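Local coordinates for putative cytoplasmic protein (Enterobacter cloacae, PDB 4HFL) that probably acts as a type VI secretion effector, a peptidoglycan amidase of the Tae4 family that attacks the cell wall of rival bacteria, at residues 43-46 with 47-50. Numbering follows the deposited sequence.
Sequences GGKV and QHNI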
# COMPACT_ATOMS: atom_id res chain seq x y z
N GLY A 43 -10.44 13.18 5.77
CA GLY A 43 -11.69 13.48 6.44
C GLY A 43 -12.57 12.28 6.74
O GLY A 43 -12.12 11.13 6.62
N GLY A 44 -13.81 12.54 7.15
CA GLY A 44 -14.83 11.51 7.31
C GLY A 44 -14.57 10.42 8.33
O GLY A 44 -13.95 10.65 9.38
N LYS A 45 -15.05 9.21 8.03
CA LYS A 45 -14.90 8.06 8.93
C LYS A 45 -13.45 7.59 9.05
O LYS A 45 -13.06 7.02 10.07
CB LYS A 45 -15.81 6.91 8.49
CG LYS A 45 -15.82 5.70 9.43
CD LYS A 45 -15.97 6.08 10.92
CE LYS A 45 -17.29 6.77 11.27
NZ LYS A 45 -17.23 8.26 11.14
N VAL A 46 -12.66 7.84 8.02
CA VAL A 46 -11.23 7.57 8.10
C VAL A 46 -10.59 8.43 9.20
O VAL A 46 -9.86 7.90 10.06
CB VAL A 46 -10.54 7.79 6.74
CG1 VAL A 46 -9.03 7.69 6.89
CG2 VAL A 46 -11.03 6.76 5.72
N GLN A 47 -10.88 9.73 9.19
CA GLN A 47 -10.37 10.64 10.21
C GLN A 47 -10.91 10.30 11.59
O GLN A 47 -10.19 10.34 12.58
CB GLN A 47 -10.70 12.11 9.90
CG GLN A 47 -10.51 13.01 11.12
CD GLN A 47 -10.51 14.49 10.81
OE1 GLN A 47 -10.80 15.31 11.69
NE2 GLN A 47 -10.17 14.84 9.58
N HIS A 48 -12.20 10.00 11.64
CA HIS A 48 -12.82 9.60 12.90
C HIS A 48 -12.14 8.38 13.53
O HIS A 48 -11.78 8.39 14.72
CB HIS A 48 -14.30 9.31 12.67
CG HIS A 48 -15.04 8.96 13.92
ND1 HIS A 48 -15.71 7.76 14.08
CD2 HIS A 48 -15.22 9.65 15.07
CE1 HIS A 48 -16.27 7.73 15.28
NE2 HIS A 48 -15.99 8.86 15.90
N ASN A 49 -11.95 7.33 12.74
CA ASN A 49 -11.35 6.11 13.27
C ASN A 49 -9.87 6.29 13.58
O ASN A 49 -9.35 5.70 14.54
CB ASN A 49 -11.60 4.91 12.34
CG ASN A 49 -13.07 4.53 12.27
OD1 ASN A 49 -13.82 4.73 13.21
ND2 ASN A 49 -13.48 3.99 11.13
N ILE A 50 -9.19 7.12 12.80
CA ILE A 50 -7.82 7.51 13.13
C ILE A 50 -7.72 8.25 14.49
O ILE A 50 -6.85 7.94 15.30
CB ILE A 50 -7.17 8.32 11.98
CG1 ILE A 50 -6.77 7.36 10.85
CG2 ILE A 50 -5.97 9.11 12.47
CD1 ILE A 50 -6.23 8.04 9.62
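Gly44 O accepts the backbone N-H of His48 at 2.9 Å, a regular bond to the fourth residue on in helix 44-52. The bond before it is less regular: Gln47 N reaches Gly43 O at 3.2 Å from well above the plane of that carbonyl. Gly43 and Gly44 both have positive phi, which a residue without CB adopts easily, and they turn the chain sharply out of helix 35-42. Gln47 extends back across this turn, bringing its NE2 to 3.7 Å from Gly43 CA; NE2 donates to Gly39 O and OE1 accepts from Lys40 NZ, so an amide, with both a donor and an acceptor, suits the place. With CG anti to the backbone N (chi1 -175°) and three bends beyond, the Lys45 chain bends back alongside His48, its CD crossing Asn49. Lys45 CD packs 3.3 Å from Asn49 ND2, and Lys45 NZ lies 3.3 Å from ND1 of the exposed His48, oblique to the ring. On the buried side, Val46 CG1 meets Ile50 CD1 at 3.9 Å, two branched apolar side chains one turn apart that both pack on Ile61 of helix 59-69. The proximity of Lys45 NZ would probably disfavour protonation of His48, while the amide of Gln47 ties the two successive helices together.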